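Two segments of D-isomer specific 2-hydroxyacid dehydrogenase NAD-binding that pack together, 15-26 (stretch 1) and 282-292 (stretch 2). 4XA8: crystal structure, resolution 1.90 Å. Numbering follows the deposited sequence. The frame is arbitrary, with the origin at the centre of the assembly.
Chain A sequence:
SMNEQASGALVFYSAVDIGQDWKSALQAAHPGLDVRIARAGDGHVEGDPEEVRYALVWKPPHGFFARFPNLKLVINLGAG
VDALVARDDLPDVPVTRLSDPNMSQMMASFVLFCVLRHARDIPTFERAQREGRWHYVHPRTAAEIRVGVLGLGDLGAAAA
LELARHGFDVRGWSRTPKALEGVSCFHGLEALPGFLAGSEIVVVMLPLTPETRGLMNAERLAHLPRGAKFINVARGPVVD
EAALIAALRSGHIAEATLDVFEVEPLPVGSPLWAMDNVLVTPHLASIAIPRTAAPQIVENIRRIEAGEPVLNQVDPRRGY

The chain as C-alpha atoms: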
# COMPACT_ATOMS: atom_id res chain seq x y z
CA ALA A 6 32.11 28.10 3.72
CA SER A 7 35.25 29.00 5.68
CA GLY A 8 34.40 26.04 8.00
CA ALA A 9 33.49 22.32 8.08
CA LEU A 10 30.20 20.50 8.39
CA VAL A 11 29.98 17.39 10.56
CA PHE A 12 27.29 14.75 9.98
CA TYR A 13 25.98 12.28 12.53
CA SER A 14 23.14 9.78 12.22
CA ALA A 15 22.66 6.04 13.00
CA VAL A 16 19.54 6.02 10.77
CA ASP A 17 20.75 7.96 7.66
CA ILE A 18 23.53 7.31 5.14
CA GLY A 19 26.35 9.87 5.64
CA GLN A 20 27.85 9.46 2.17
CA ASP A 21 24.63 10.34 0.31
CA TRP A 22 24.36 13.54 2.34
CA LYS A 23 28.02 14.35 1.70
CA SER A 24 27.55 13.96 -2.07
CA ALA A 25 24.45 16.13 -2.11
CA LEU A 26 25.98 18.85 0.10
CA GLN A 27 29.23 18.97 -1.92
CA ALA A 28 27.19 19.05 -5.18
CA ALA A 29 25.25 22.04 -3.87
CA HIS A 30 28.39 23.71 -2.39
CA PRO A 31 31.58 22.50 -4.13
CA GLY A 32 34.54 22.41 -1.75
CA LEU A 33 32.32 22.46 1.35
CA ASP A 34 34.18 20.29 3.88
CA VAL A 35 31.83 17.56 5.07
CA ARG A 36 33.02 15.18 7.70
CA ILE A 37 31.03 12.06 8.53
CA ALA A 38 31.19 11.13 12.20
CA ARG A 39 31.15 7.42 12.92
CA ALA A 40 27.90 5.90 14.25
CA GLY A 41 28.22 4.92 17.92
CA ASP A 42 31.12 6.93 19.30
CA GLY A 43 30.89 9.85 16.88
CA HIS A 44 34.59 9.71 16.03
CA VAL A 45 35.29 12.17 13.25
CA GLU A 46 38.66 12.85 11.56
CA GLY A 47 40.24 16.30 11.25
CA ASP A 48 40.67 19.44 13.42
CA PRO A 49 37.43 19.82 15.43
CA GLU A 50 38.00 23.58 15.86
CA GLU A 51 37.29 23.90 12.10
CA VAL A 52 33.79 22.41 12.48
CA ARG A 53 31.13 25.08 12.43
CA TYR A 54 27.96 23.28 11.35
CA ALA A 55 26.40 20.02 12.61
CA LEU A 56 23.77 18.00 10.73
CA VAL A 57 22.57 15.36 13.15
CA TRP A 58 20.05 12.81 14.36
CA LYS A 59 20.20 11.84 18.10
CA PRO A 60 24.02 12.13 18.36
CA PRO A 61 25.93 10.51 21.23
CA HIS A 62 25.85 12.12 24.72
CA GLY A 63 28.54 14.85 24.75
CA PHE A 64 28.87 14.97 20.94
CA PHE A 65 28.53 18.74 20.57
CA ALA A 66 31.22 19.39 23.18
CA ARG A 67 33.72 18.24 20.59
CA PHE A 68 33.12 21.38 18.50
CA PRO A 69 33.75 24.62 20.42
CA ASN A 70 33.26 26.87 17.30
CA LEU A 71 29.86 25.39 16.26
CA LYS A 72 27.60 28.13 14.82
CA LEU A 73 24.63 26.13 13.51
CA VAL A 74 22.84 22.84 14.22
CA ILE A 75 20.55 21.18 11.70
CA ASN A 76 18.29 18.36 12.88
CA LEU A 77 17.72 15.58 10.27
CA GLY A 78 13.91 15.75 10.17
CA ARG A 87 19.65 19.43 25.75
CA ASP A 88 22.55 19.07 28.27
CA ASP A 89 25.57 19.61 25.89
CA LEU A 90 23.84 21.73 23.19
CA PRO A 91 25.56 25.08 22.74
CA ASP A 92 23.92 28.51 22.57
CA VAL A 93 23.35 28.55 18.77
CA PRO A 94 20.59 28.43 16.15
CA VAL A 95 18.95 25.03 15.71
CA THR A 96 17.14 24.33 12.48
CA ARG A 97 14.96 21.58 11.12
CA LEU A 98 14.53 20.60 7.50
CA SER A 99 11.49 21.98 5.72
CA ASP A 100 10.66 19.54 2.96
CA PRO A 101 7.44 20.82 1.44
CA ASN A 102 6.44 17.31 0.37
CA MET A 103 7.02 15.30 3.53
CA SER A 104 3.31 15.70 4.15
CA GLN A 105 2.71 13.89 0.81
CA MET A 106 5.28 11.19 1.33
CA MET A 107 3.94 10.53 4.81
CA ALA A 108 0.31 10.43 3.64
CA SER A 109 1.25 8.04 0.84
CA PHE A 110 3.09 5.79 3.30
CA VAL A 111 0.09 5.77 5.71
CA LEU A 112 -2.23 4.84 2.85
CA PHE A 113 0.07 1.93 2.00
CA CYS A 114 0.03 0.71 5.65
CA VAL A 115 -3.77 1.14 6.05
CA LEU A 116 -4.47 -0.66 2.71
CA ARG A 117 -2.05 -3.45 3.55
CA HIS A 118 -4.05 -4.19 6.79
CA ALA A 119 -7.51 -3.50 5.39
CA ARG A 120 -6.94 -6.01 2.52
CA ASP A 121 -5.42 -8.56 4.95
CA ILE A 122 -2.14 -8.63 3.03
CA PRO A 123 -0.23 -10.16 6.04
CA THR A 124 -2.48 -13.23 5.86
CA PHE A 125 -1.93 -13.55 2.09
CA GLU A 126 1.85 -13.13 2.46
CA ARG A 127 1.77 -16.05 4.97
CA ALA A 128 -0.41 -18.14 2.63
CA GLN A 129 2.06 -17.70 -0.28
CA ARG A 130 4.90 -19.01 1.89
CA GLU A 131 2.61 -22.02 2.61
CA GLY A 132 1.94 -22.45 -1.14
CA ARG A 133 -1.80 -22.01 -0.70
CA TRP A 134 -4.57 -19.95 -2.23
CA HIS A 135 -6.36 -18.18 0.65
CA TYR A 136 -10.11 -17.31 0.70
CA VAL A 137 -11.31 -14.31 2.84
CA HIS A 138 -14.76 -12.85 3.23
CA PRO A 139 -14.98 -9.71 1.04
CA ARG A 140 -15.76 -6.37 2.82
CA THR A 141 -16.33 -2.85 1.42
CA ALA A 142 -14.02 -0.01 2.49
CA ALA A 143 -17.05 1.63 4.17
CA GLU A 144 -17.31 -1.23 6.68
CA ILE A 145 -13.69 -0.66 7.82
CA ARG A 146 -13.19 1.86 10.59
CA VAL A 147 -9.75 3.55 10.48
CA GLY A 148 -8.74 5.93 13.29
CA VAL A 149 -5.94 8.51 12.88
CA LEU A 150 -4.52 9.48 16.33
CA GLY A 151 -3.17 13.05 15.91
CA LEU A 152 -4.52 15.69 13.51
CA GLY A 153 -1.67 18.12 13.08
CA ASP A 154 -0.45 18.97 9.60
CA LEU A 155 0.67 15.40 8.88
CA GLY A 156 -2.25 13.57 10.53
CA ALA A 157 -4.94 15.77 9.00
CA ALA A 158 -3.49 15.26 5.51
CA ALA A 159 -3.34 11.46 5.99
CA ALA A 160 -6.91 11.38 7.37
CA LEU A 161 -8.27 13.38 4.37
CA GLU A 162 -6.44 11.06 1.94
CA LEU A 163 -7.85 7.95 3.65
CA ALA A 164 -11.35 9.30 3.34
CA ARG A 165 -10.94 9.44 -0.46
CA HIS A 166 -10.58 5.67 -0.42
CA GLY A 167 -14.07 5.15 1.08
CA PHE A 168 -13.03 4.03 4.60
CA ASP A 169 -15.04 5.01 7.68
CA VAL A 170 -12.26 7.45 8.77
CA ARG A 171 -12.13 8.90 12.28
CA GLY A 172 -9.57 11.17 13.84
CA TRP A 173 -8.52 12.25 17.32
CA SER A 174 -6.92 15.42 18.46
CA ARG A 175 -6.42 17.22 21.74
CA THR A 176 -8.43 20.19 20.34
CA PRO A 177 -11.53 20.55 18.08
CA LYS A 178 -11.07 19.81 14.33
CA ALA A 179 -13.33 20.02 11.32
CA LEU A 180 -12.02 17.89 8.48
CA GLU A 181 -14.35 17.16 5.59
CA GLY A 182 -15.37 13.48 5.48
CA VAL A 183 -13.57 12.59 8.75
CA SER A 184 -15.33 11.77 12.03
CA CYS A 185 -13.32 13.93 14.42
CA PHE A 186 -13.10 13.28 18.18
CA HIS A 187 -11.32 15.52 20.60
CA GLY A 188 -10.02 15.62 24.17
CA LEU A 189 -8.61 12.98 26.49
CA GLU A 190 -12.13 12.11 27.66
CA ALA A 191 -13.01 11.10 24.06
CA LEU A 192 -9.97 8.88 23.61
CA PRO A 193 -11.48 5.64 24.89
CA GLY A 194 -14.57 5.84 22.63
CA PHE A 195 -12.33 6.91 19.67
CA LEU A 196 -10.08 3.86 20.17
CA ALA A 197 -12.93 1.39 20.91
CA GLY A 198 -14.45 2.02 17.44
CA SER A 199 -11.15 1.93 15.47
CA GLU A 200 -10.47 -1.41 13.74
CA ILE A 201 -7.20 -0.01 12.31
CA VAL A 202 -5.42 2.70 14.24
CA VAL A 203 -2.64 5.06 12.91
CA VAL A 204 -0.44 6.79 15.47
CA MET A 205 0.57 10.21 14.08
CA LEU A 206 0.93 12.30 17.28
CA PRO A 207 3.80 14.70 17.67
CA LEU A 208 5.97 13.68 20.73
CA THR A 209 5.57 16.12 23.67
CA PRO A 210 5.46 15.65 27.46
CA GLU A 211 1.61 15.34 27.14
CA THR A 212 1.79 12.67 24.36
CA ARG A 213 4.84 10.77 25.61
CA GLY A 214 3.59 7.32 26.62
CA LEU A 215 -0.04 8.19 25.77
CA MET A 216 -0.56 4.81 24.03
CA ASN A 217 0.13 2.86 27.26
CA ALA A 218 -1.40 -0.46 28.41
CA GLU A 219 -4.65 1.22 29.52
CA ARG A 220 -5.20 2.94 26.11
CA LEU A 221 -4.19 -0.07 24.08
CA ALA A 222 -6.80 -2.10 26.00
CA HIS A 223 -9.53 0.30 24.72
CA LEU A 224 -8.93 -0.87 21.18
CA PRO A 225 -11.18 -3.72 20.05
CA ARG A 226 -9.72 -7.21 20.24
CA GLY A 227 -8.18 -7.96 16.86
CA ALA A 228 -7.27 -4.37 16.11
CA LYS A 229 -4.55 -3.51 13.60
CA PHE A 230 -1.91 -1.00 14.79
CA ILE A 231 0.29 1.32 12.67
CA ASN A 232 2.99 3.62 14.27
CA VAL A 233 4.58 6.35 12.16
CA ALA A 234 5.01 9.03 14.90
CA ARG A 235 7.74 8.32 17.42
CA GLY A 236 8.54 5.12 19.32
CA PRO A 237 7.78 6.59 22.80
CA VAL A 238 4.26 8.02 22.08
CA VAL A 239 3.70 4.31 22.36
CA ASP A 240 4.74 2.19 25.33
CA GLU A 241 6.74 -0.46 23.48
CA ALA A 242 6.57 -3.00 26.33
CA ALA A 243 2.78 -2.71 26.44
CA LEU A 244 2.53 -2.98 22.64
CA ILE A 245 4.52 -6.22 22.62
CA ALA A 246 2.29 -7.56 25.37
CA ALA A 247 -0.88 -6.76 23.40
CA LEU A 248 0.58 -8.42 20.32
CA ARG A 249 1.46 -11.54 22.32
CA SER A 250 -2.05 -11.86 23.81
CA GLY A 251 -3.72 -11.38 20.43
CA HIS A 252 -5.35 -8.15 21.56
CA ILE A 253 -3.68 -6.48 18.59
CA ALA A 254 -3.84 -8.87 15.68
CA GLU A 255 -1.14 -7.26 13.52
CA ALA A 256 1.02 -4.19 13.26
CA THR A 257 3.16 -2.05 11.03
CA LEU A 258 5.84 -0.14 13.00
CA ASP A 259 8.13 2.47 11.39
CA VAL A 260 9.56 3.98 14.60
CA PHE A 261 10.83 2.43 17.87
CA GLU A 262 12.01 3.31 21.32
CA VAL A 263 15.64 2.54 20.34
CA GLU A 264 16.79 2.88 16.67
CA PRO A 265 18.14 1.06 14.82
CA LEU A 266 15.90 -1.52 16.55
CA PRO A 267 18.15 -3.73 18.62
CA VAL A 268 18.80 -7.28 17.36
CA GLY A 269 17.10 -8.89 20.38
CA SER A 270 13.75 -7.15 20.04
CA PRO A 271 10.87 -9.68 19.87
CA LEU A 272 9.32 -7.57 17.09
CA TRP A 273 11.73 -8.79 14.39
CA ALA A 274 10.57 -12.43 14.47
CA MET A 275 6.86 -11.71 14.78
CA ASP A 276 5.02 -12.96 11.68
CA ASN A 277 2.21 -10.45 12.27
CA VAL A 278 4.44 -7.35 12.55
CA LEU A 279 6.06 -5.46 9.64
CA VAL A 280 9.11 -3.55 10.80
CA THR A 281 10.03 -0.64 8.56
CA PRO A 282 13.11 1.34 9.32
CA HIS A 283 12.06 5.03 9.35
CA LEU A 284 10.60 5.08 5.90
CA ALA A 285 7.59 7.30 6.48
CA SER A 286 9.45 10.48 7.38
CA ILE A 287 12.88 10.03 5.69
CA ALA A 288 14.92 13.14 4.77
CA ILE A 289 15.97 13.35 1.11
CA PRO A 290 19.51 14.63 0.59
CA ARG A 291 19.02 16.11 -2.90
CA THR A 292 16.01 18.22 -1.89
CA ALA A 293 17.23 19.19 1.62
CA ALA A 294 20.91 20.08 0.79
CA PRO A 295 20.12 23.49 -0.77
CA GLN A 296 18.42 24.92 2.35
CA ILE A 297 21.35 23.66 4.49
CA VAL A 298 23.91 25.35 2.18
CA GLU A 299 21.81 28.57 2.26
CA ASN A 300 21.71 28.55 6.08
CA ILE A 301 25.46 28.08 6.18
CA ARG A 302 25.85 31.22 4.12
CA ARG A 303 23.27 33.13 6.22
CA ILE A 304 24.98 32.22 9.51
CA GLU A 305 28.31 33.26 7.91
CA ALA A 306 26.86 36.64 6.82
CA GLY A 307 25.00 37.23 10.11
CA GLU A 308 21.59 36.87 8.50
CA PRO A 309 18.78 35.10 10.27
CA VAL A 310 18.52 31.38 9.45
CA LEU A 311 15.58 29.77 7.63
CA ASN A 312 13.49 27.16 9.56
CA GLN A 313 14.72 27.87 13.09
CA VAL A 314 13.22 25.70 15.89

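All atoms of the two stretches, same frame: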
# COMPACT_ATOMS: atom_id res chain seq x y z
N ALA A 15 22.68 7.53 13.08
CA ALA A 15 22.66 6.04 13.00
C ALA A 15 21.57 5.52 12.06
O ALA A 15 21.51 4.31 11.80
CB ALA A 15 22.47 5.45 14.39
N VAL A 16 20.71 6.42 11.57
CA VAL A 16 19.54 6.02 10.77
C VAL A 16 19.52 6.66 9.37
O VAL A 16 18.53 6.59 8.67
CB VAL A 16 18.20 6.24 11.55
CG1 VAL A 16 18.17 5.43 12.82
CG2 VAL A 16 17.98 7.70 11.90
N ASP A 17 20.64 7.26 8.95
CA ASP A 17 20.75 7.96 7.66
C ASP A 17 22.14 7.68 7.11
O ASP A 17 23.07 7.45 7.86
CB ASP A 17 20.58 9.48 7.80
CG ASP A 17 19.22 9.90 8.38
OD1 ASP A 17 18.29 10.12 7.56
OD2 ASP A 17 19.12 10.09 9.62
N ILE A 18 22.27 7.67 5.79
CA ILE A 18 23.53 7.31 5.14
C ILE A 18 24.38 8.57 4.91
O ILE A 18 24.10 9.37 3.98
CB ILE A 18 23.30 6.64 3.78
CG1 ILE A 18 22.43 5.37 3.93
CG2 ILE A 18 24.66 6.29 3.15
CD1 ILE A 18 21.62 5.00 2.68
N GLY A 19 25.44 8.68 5.70
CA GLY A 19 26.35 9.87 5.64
C GLY A 19 26.84 10.23 4.25
O GLY A 19 26.76 11.38 3.83
N GLN A 20 27.31 9.23 3.51
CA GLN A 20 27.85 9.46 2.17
C GLN A 20 26.89 10.12 1.16
O GLN A 20 27.30 10.95 0.37
CB GLN A 20 28.41 8.16 1.58
CG GLN A 20 29.91 7.99 1.80
CD GLN A 20 30.75 9.07 1.09
OE1 GLN A 20 30.46 9.48 -0.04
NE2 GLN A 20 31.79 9.55 1.77
N ASP A 21 25.62 9.76 1.20
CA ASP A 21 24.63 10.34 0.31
C ASP A 21 24.44 11.82 0.65
O ASP A 21 24.21 12.63 -0.23
CB ASP A 21 23.28 9.68 0.50
CG ASP A 21 23.25 8.27 0.02
OD1 ASP A 21 24.16 7.86 -0.74
OD2 ASP A 21 22.28 7.57 0.39
N TRP A 22 24.49 12.15 1.94
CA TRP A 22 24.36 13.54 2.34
C TRP A 22 25.60 14.32 1.95
O TRP A 22 25.49 15.47 1.56
CB TRP A 22 24.10 13.65 3.85
CG TRP A 22 22.71 13.38 4.19
CD1 TRP A 22 22.15 12.15 4.47
CD2 TRP A 22 21.64 14.33 4.20
NE1 TRP A 22 20.80 12.30 4.71
CE2 TRP A 22 20.47 13.63 4.55
CE3 TRP A 22 21.55 15.70 3.93
CZ2 TRP A 22 19.24 14.26 4.63
CZ3 TRP A 22 20.32 16.32 4.04
CH2 TRP A 22 19.20 15.61 4.42
N LYS A 23 26.77 13.70 2.07
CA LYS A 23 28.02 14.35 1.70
C LYS A 23 28.02 14.69 0.21
O LYS A 23 28.37 15.82 -0.18
CB LYS A 23 29.21 13.46 2.07
CG LYS A 23 30.58 14.03 1.71
CD LYS A 23 31.72 13.24 2.34
CE LYS A 23 33.09 13.86 2.03
NZ LYS A 23 34.14 13.37 2.97
N SER A 24 27.60 13.74 -0.62
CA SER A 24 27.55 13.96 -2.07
C SER A 24 26.63 15.10 -2.46
O SER A 24 26.98 15.94 -3.29
CB SER A 24 27.08 12.71 -2.76
OG SER A 24 28.08 11.74 -2.62
N ALA A 25 25.46 15.12 -1.85
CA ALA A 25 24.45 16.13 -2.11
C ALA A 25 24.90 17.53 -1.64
O ALA A 25 24.76 18.52 -2.37
CB ALA A 25 23.12 15.73 -1.42
N LEU A 26 25.47 17.59 -0.45
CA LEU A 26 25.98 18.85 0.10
C LEU A 26 27.17 19.41 -0.72
O LEU A 26 27.20 20.59 -1.07
CB LEU A 26 26.36 18.65 1.56
CG LEU A 26 25.17 18.53 2.50
CD1 LEU A 26 25.68 17.93 3.81
CD2 LEU A 26 24.52 19.89 2.74
N PRO A 282 12.16 0.57 8.55
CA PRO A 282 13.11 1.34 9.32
C PRO A 282 13.07 2.82 8.98
O PRO A 282 13.89 3.28 8.18
CB PRO A 282 14.45 0.70 8.94
CG PRO A 282 14.20 0.01 7.64
CD PRO A 282 12.75 0.01 7.33
N HIS A 283 12.15 3.58 9.60
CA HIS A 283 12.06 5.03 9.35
C HIS A 283 11.82 5.47 7.94
O HIS A 283 12.48 6.39 7.44
CB HIS A 283 13.35 5.69 9.84
CG HIS A 283 13.24 6.25 11.20
ND1 HIS A 283 13.91 7.39 11.58
CD2 HIS A 283 12.50 5.86 12.26
CE1 HIS A 283 13.60 7.67 12.84
NE2 HIS A 283 12.74 6.76 13.27
N LEU A 284 10.91 4.81 7.27
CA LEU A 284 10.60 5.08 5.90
C LEU A 284 9.55 6.15 5.71
O LEU A 284 9.42 6.69 4.61
CB LEU A 284 10.05 3.83 5.21
CG LEU A 284 10.98 2.63 5.23
CD1 LEU A 284 10.27 1.52 4.43
CD2 LEU A 284 12.34 2.96 4.64
N ALA A 285 8.74 6.42 6.72
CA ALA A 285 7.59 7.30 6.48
C ALA A 285 8.03 8.75 6.35
O ALA A 285 7.47 9.52 5.60
CB ALA A 285 6.60 7.19 7.63
N SER A 286 9.04 9.11 7.12
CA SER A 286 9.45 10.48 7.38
C SER A 286 10.92 10.72 7.01
O SER A 286 11.56 11.65 7.55
CB SER A 286 9.25 10.74 8.89
OG SER A 286 9.83 9.65 9.64
N ILE A 287 11.45 9.95 6.07
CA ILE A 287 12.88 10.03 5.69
C ILE A 287 13.29 11.35 4.99
O ILE A 287 12.63 11.84 4.08
CB ILE A 287 13.33 8.76 4.89
CG1 ILE A 287 14.86 8.58 4.95
CG2 ILE A 287 12.85 8.80 3.47
CD1 ILE A 287 15.34 7.69 6.10
N ALA A 288 14.36 11.99 5.47
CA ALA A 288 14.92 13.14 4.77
C ALA A 288 15.69 12.80 3.48
O ALA A 288 16.49 11.83 3.41
CB ALA A 288 15.79 13.95 5.72
N ILE A 289 15.46 13.60 2.46
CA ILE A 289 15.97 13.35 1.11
C ILE A 289 17.12 14.29 0.84
O ILE A 289 16.93 15.51 0.78
CB ILE A 289 14.94 13.64 -0.01
CG1 ILE A 289 13.62 12.91 0.22
CG2 ILE A 289 15.53 13.26 -1.38
CD1 ILE A 289 13.73 11.42 0.17
N PRO A 290 18.32 13.75 0.69
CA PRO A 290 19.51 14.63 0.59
C PRO A 290 19.46 15.67 -0.55
O PRO A 290 19.75 16.83 -0.33
CB PRO A 290 20.64 13.63 0.34
CG PRO A 290 20.21 12.44 1.11
CD PRO A 290 18.70 12.35 0.98
N ARG A 291 19.01 15.25 -1.73
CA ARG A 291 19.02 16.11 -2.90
C ARG A 291 18.12 17.34 -2.68
O ARG A 291 18.48 18.45 -3.06
CB ARG A 291 18.59 15.31 -4.14
CG ARG A 291 18.74 16.03 -5.47
CD ARG A 291 18.47 15.09 -6.64
NE ARG A 291 17.30 14.25 -6.39
CZ ARG A 291 16.03 14.65 -6.46
NH1 ARG A 291 15.72 15.91 -6.79
NH2 ARG A 291 15.05 13.78 -6.21
N THR A 292 16.97 17.15 -2.05
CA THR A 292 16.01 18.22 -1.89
C THR A 292 16.22 19.02 -0.62
O THR A 292 15.78 20.17 -0.53
CB THR A 292 14.58 17.67 -2.01
OG1 THR A 292 14.30 16.72 -1.00
CG2 THR A 292 14.41 16.99 -3.35
O HOH W 1 18.44 10.43 4.84
O HOH W 2 15.93 11.16 7.95

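No direct hydrogen bond joins these two stretches; their polar groups meet through two waters, both held by Asp17 OD1. Water 1 donates to Asp17 OD1 (2.7 Å) and to Ala288 O (2.8 Å) and accepts from Trp22 NE1 (3.0 Å), so the indole N-H is satisfied through water, without a direct hydrogen bond to stretch 2. Water 2 donates to the same Asp17 OD1 (2.6 Å) and accepts from Ala288 N (3.1 Å). Both backbone polar groups of Ala288 are thus tied to one carboxylate oxygen. The direct contact is largely apolar and centres on Pro290, the first residue of its helix. Its CG lies 3.6 Å from the centroid of the Trp22 five-membered ring, 12° off the ring normal, a CH-pi contact over one face. Ala288 CB instead meets the edge of the same indole, 3.6 Å from Trp22 CZ2. One helical turn beyond Asp21, Ala25 also points toward stretch 2: Ala25 CB is 3.7 Å from Pro290 CB, while Asp21 O lies 3.8 Å from Pro290 CB. The backbones are closest here, with Trp22 CA 5.3 Å from Pro290 CA and Ala25 CA 5.5 Å from Arg291 CA. Toward the loop end the packing loosens: Val16 CG2 approaches His283 ND1 at 4.1 Å, and Ile287 CD1 reaches Asp17 OD1 at 4.1 Å.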